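Long-range contacts in KLLA0C04147p (Kluyveromyces lactis, PDB 5H2A), which probably binds and transfers sterols as a member of the OSBP family, the chain here being its ankyrin-repeat domain: residues E52-Y57 with L84-N89; G219-R224 with R263-I268. All blocks are in the same frame, centred on the assembly; numbering follows the deposited sequence.

Both contacts illustrate how an all-helical ankyrin-repeat domain ties its connecting loops back onto its helices. In contact 1 the helix start at E52-Y57 meets residues L84-N89 of the long loop between helices 64-74 and 98-104; in contact 2 the loop G219-R224 meets the last helix at R263-I268. They follow one another along the chain, contact 1 closing before contact 2 opens, and lie on opposite sides of the chain's centre, with their own centres 39 Å apart and their nearest atoms about 24 Å apart. Neither touches the other. Contact 1 is buried and mostly apolar, whereas contact 2 is partly buried and sets a carboxylate against an amide.

Contact 1: E52-Y57 with L84-N89; sequences ELILHY and LFIDVN
Where the loop between helices 64-74 and 98-104 runs past the start of helix 54-61, I86 is the bump and the first turn of the helix is the hollow. With CG1 anti to its carbonyl carbon (chi1 -72°) and the chain extended beyond it, I86 pushes its CD1 tip in between I54 and L55. I86 CD1 rests 3.8 Å from I54 CB, the two isoleucine side chains crossing at about a right angle. The same I86 CD1 lies 4.1 Å from L55 N. The other branch, I86 CG2, is anti to the backbone N and reaches L55 CB, so both arms of the isoleucine are used.

Two residues further on, the CB of V88 points away from the helix, and only its CG2 branch, anti to the backbone N, comes alongside L55. V88 CG2 lies 4.1 Å from L55 CD2, the two side chains pointing the same way. L55 is thus shared, its CB against I86 and its CD2 against V88. W74 and V71 of helix 64-74 extend this apolar patch, touching I86 and L55 respectively, while L19 of helix 12-25 touches I54.

Beside this apolar wedge a water donates to E52 O and accepts from D87 N. D87 then turns the loop: its OD1 takes the N-H of N89 from above the carboxylate plane, an Asx turn. With no direct hydrogen bond between the segments, the chemistry implies that branched aliphatic shape carries the join, while a bridging water joins E52 O to D87 N at the edge of the apolar patch.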
loop_
_atom_site.group_PDB
_atom_site.type_symbol
_atom_site.label_atom_id
_atom_site.label_comp_id
_atom_site.label_asym_id
_atom_site.label_seq_id
_atom_site.Cartn_x
_atom_site.Cartn_y
_atom_site.Cartn_z
ATOM N N GLU A 52 4.121 14.012 13.397
ATOM C CA GLU A 52 3.923 12.880 12.504
ATOM C C GLU A 52 5.155 11.971 12.403
ATOM O O GLU A 52 5.056 10.907 11.790
ATOM C CB GLU A 52 3.486 13.374 11.117
ATOM C CG GLU A 52 4.486 14.238 10.385
ATOM C CD GLU A 52 3.870 14.937 9.164
ATOM O OE1 GLU A 52 4.652 15.470 8.343
ATOM O OE2 GLU A 52 2.615 14.957 9.040
ATOM N N LEU A 53 6.278 12.326 13.021
ATOM C CA LEU A 53 7.452 11.467 13.077
ATOM C C LEU A 53 7.591 10.717 14.394
ATOM O O LEU A 53 8.618 10.070 14.604
ATOM C CB LEU A 53 8.727 12.297 12.840
ATOM C CG LEU A 53 8.857 12.997 11.477
ATOM C CD1 LEU A 53 10.129 13.835 11.387
ATOM C CD2 LEU A 53 8.812 11.969 10.356
ATOM N N ILE A 54 6.609 10.808 15.293
ATOM C CA ILE A 54 6.773 10.244 16.636
ATOM C C ILE A 54 7.083 8.757 16.569
ATOM O O ILE A 54 7.890 8.242 17.357
ATOM C CB ILE A 54 5.520 10.509 17.486
ATOM C CG1 ILE A 54 5.523 11.942 18.013
ATOM C CG2 ILE A 54 5.454 9.543 18.682
ATOM C CD1 ILE A 54 4.223 12.282 18.740
ATOM N N LEU A 55 6.454 8.034 15.631
ATOM C CA LEU A 55 6.776 6.611 15.541
ATOM C C LEU A 55 8.206 6.392 15.049
ATOM O O LEU A 55 8.867 5.442 15.484
ATOM C CB LEU A 55 5.767 5.881 14.644
ATOM C CG LEU A 55 5.798 4.354 14.647
ATOM C CD1 LEU A 55 5.771 3.779 16.064
ATOM C CD2 LEU A 55 4.603 3.809 13.825
ATOM N N HIS A 56 8.707 7.241 14.146
ATOM C CA HIS A 56 10.120 7.157 13.776
ATOM C C HIS A 56 11.017 7.343 14.991
ATOM O O HIS A 56 11.943 6.550 15.229
ATOM C CB HIS A 56 10.474 8.209 12.727
ATOM C CG HIS A 56 9.780 8.037 11.417
ATOM N ND1 HIS A 56 8.433 8.286 11.243
ATOM C CD2 HIS A 56 10.262 7.689 10.201
ATOM C CE1 HIS A 56 8.111 8.077 9.979
ATOM N NE2 HIS A 56 9.209 7.727 9.322
ATOM N N TYR A 57 10.767 8.402 15.777
ATOM C CA TYR A 57 11.606 8.641 16.949
ATOM C C TYR A 57 11.470 7.516 17.962
ATOM O O TYR A 57 12.456 7.122 18.588
ATOM C CB TYR A 57 11.250 9.985 17.596
ATOM C CG TYR A 57 11.602 11.168 16.715
ATOM C CD1 TYR A 57 12.867 11.283 16.160
ATOM C CD2 TYR A 57 10.664 12.151 16.431
ATOM C CE1 TYR A 57 13.199 12.369 15.351
ATOM C CE2 TYR A 57 10.980 13.231 15.618
ATOM C CZ TYR A 57 12.247 13.330 15.087
ATOM O OH TYR A 57 12.569 14.406 14.301
ATOM N N LEU A 84 -5.074 12.591 17.124
ATOM C CA LEU A 84 -3.961 11.702 17.459
ATOM C C LEU A 84 -4.028 10.528 16.499
ATOM O O LEU A 84 -4.569 9.458 16.793
ATOM C CB LEU A 84 -4.004 11.244 18.907
ATOM C CG LEU A 84 -3.978 12.362 19.955
ATOM C CD1 LEU A 84 -3.686 11.788 21.332
ATOM C CD2 LEU A 84 -2.983 13.438 19.612
ATOM N N PHE A 85 -3.478 10.751 15.316
ATOM C CA PHE A 85 -3.375 9.692 14.325
ATOM C C PHE A 85 -2.005 9.791 13.695
ATOM O O PHE A 85 -1.579 10.883 13.306
ATOM C CB PHE A 85 -4.445 9.804 13.238
ATOM C CG PHE A 85 -4.254 8.810 12.124
ATOM C CD1 PHE A 85 -4.587 7.472 12.307
ATOM C CD2 PHE A 85 -3.709 9.206 10.913
ATOM C CE1 PHE A 85 -4.403 6.536 11.268
ATOM C CE2 PHE A 85 -3.515 8.285 9.884
ATOM C CZ PHE A 85 -3.870 6.957 10.058
ATOM N N ILE A 86 -1.315 8.663 13.604
ATOM C CA ILE A 86 -0.012 8.601 12.944
ATOM C C ILE A 86 -0.123 7.619 11.788
ATOM O O ILE A 86 -0.681 6.524 11.947
ATOM C CB ILE A 86 1.104 8.175 13.910
ATOM C CG1 ILE A 86 1.420 9.317 14.888
ATOM C CG2 ILE A 86 2.391 7.810 13.129
ATOM C CD1 ILE A 86 2.476 8.974 15.898
ATOM N N ASP A 87 0.412 8.012 10.641
ATOM C CA ASP A 87 0.490 7.154 9.466
ATOM C C ASP A 87 1.679 6.212 9.631
ATOM O O ASP A 87 2.838 6.648 9.623
ATOM C CB ASP A 87 0.619 8.024 8.223
ATOM C CG ASP A 87 0.798 7.224 6.959
ATOM O OD1 ASP A 87 0.726 5.975 6.984
ATOM O OD2 ASP A 87 1.013 7.873 5.920
ATOM N N VAL A 88 1.394 4.914 9.760
ATOM C CA VAL A 88 2.448 3.930 10.004
ATOM C C VAL A 88 3.417 3.835 8.827
ATOM O O VAL A 88 4.534 3.321 8.975
ATOM C CB VAL A 88 1.785 2.574 10.347
ATOM C CG1 VAL A 88 1.082 1.968 9.117
ATOM C CG2 VAL A 88 2.800 1.606 10.927
ATOM N N ASN A 89 3.036 4.363 7.659
ATOM C CA ASN A 89 3.908 4.391 6.492
ATOM C C ASN A 89 4.468 5.778 6.191
ATOM O O ASN A 89 4.959 6.000 5.079
ATOM C CB ASN A 89 3.148 3.877 5.267
ATOM C CG ASN A 89 2.588 2.510 5.480
ATOM O OD1 ASN A 89 3.323 1.601 5.868
ATOM N ND2 ASN A 89 1.277 2.342 5.230
HETATM O O HOH W 1 2.292 10.365 10.612
#

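Contact 2: G219-R224 with R263-I268; sequences GDPFKR and REQSVI
An Asx turn, set within a type I beta turn from D220 to K223, presents this loop of the ankyrin-repeat domain to the C-terminal helix 249-268. The residue that meets it is Q265, whose side chain leaves the helix with CG anti to the backbone N and then bends at chi2. This bend lays its amide over the carboxylate of D220: the two planes are 20° apart and stacked, with D220 CG 3.7 Å from Q265 CD. D220 OD1 also comes within 3.3 Å of Q265 CG. The two groups meet by stacking alone, and no hydrogen bond joins the segments.

The F222 and Q265 side chains slide past each other in opposite directions. F222 CD2 lies 3.5 Å from Q265 CG, with ring and amide planes 82° apart. At the ring's edge, near its plane, S266 OG is 3.5 Å from F222 CZ. P221 completes the shell, its CD approaching Q265 OE1.

Outside this shell, the polar ends of Q265 and S266 have partners within the helix or just past its end: Q265 NE2 bonds to D269 OD1, and S266 OG to A262 O. On the loop side, N188 OD1 accepts from the backbone N of D220. F222 and P221 also rest on A262 and A261, one turn earlier in the helix. An alanine in place of D220 would probably loosen the turn that presents F222, since it removes the acceptor of the F222 N-H together with the flat group under the Q265 amide. That internal bond runs from F222 N to D220 OD1, 2.8 Å long with an angle of 157° at the hydrogen, and it reaches the oxygen from above the carboxylate plane.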
loop_
_atom_site.group_PDB
_atom_site.type_symbol
_atom_site.label_atom_id
_atom_site.label_comp_id
_atom_site.label_asym_id
_atom_site.label_seq_id
_atom_site.Cartn_x
_atom_site.Cartn_y
_atom_site.Cartn_z
ATOM N N GLY A 219 -4.532 -4.901 -16.376
ATOM C CA GLY A 219 -4.579 -6.047 -17.263
ATOM C C GLY A 219 -3.911 -5.753 -18.589
ATOM O O GLY A 219 -4.188 -4.722 -19.204
ATOM N N ASP A 220 -3.024 -6.641 -19.033
ATOM C CA ASP A 220 -2.189 -6.370 -20.196
ATOM C C ASP A 220 -2.724 -7.126 -21.398
ATOM O O ASP A 220 -2.608 -8.360 -21.446
ATOM C CB ASP A 220 -0.737 -6.769 -19.914
ATOM C CG ASP A 220 0.214 -6.444 -21.070
ATOM O OD1 ASP A 220 -0.243 -6.197 -22.204
ATOM O OD2 ASP A 220 1.444 -6.443 -20.838
ATOM N N PRO A 221 -3.283 -6.446 -22.403
ATOM C CA PRO A 221 -3.853 -7.168 -23.555
ATOM C C PRO A 221 -2.817 -7.820 -24.453
ATOM O O PRO A 221 -3.198 -8.591 -25.348
ATOM C CB PRO A 221 -4.624 -6.072 -24.304
ATOM C CG PRO A 221 -3.944 -4.815 -23.922
ATOM C CD PRO A 221 -3.476 -4.991 -22.501
ATOM N N PHE A 222 -1.529 -7.548 -24.246
ATOM C CA PHE A 222 -0.474 -8.149 -25.049
ATOM C C PHE A 222 0.060 -9.445 -24.457
ATOM O O PHE A 222 0.825 -10.143 -25.131
ATOM C CB PHE A 222 0.684 -7.157 -25.227
ATOM C CG PHE A 222 0.328 -5.947 -26.050
ATOM C CD1 PHE A 222 -0.526 -6.062 -27.138
ATOM C CD2 PHE A 222 0.846 -4.699 -25.738
ATOM C CE1 PHE A 222 -0.856 -4.953 -27.910
ATOM C CE2 PHE A 222 0.515 -3.579 -26.497
ATOM C CZ PHE A 222 -0.338 -3.711 -27.593
ATOM N N LYS A 223 -0.324 -9.790 -23.231
ATOM C CA LYS A 223 0.154 -11.033 -22.631
ATOM C C LYS A 223 -0.537 -12.222 -23.281
ATOM O O LYS A 223 -1.771 -12.329 -23.267
ATOM C CB LYS A 223 -0.067 -11.012 -21.116
ATOM C CG LYS A 223 0.387 -12.290 -20.417
ATOM C CD LYS A 223 1.438 -12.028 -19.351
ATOM C CE LYS A 223 1.869 -13.332 -18.691
ATOM N NZ LYS A 223 2.502 -13.093 -17.359
ATOM N N ARG A 224 0.255 -13.102 -23.884
ATOM C CA ARG A 224 -0.317 -14.261 -24.541
ATOM C C ARG A 224 -0.584 -15.359 -23.521
ATOM O O ARG A 224 -0.003 -15.391 -22.431
ATOM C CB ARG A 224 0.617 -14.766 -25.643
ATOM C CG ARG A 224 1.017 -13.668 -26.615
ATOM C CD ARG A 224 1.907 -14.169 -27.742
ATOM N NE ARG A 224 2.060 -13.123 -28.748
ATOM C CZ ARG A 224 1.264 -12.989 -29.801
ATOM N NH1 ARG A 224 0.274 -13.852 -29.997
ATOM N NH2 ARG A 224 1.457 -11.999 -30.662
ATOM N N ARG A 263 -3.943 0.024 -27.307
ATOM C CA ARG A 263 -3.362 1.332 -27.612
ATOM C C ARG A 263 -2.718 1.942 -26.374
ATOM O O ARG A 263 -1.595 2.455 -26.428
ATOM C CB ARG A 263 -4.436 2.266 -28.192
ATOM C CG ARG A 263 -4.871 1.884 -29.620
ATOM C CD ARG A 263 -5.780 2.941 -30.272
ATOM N NE ARG A 263 -7.056 3.118 -29.580
ATOM C CZ ARG A 263 -8.173 2.449 -29.883
ATOM N NH1 ARG A 263 -9.291 2.669 -29.207
ATOM N NH2 ARG A 263 -8.168 1.550 -30.857
ATOM N N GLU A 264 -3.410 1.883 -25.239
ATOM C CA GLU A 264 -2.854 2.450 -24.015
ATOM C C GLU A 264 -1.630 1.662 -23.554
ATOM O O GLU A 264 -0.632 2.248 -23.105
ATOM C CB GLU A 264 -3.946 2.497 -22.945
ATOM C CG GLU A 264 -5.122 3.363 -23.395
ATOM C CD GLU A 264 -6.314 3.314 -22.455
ATOM O OE1 GLU A 264 -6.434 2.341 -21.679
ATOM O OE2 GLU A 264 -7.140 4.252 -22.503
ATOM N N GLN A 265 -1.672 0.337 -23.703
ATOM C CA GLN A 265 -0.532 -0.506 -23.344
ATOM C C GLN A 265 0.694 -0.178 -24.191
ATOM O O GLN A 265 1.833 -0.234 -23.703
ATOM C CB GLN A 265 -0.905 -1.980 -23.514
ATOM C CG GLN A 265 0.069 -2.939 -22.850
ATOM C CD GLN A 265 0.084 -2.773 -21.348
ATOM O OE1 GLN A 265 -0.970 -2.729 -20.706
ATOM N NE2 GLN A 265 1.283 -2.655 -20.774
ATOM N N SER A 266 0.481 0.145 -25.469
ATOM C CA SER A 266 1.601 0.483 -26.344
ATOM C C SER A 266 2.369 1.692 -25.817
ATOM O O SER A 266 3.601 1.751 -25.923
ATOM C CB SER A 266 1.093 0.748 -27.762
ATOM O OG SER A 266 0.716 -0.458 -28.395
ATOM N N VAL A 267 1.658 2.660 -25.243
ATOM C CA VAL A 267 2.317 3.835 -24.675
ATOM C C VAL A 267 3.100 3.454 -23.426
ATOM O O VAL A 267 4.258 3.853 -23.257
ATOM C CB VAL A 267 1.293 4.943 -24.368
ATOM C CG1 VAL A 267 1.989 6.150 -23.741
ATOM C CG2 VAL A 267 0.542 5.355 -25.633
ATOM N N ILE A 268 2.479 2.678 -22.533
ATOM C CA ILE A 268 3.148 2.242 -21.309
ATOM C C ILE A 268 4.451 1.524 -21.632
ATOM O O ILE A 268 5.484 1.766 -20.997
ATOM C CB ILE A 268 2.208 1.350 -20.473
ATOM C CG1 ILE A 268 0.979 2.142 -20.021
ATOM C CG2 ILE A 268 2.948 0.758 -19.280
ATOM C CD1 ILE A 268 -0.165 1.268 -19.517
#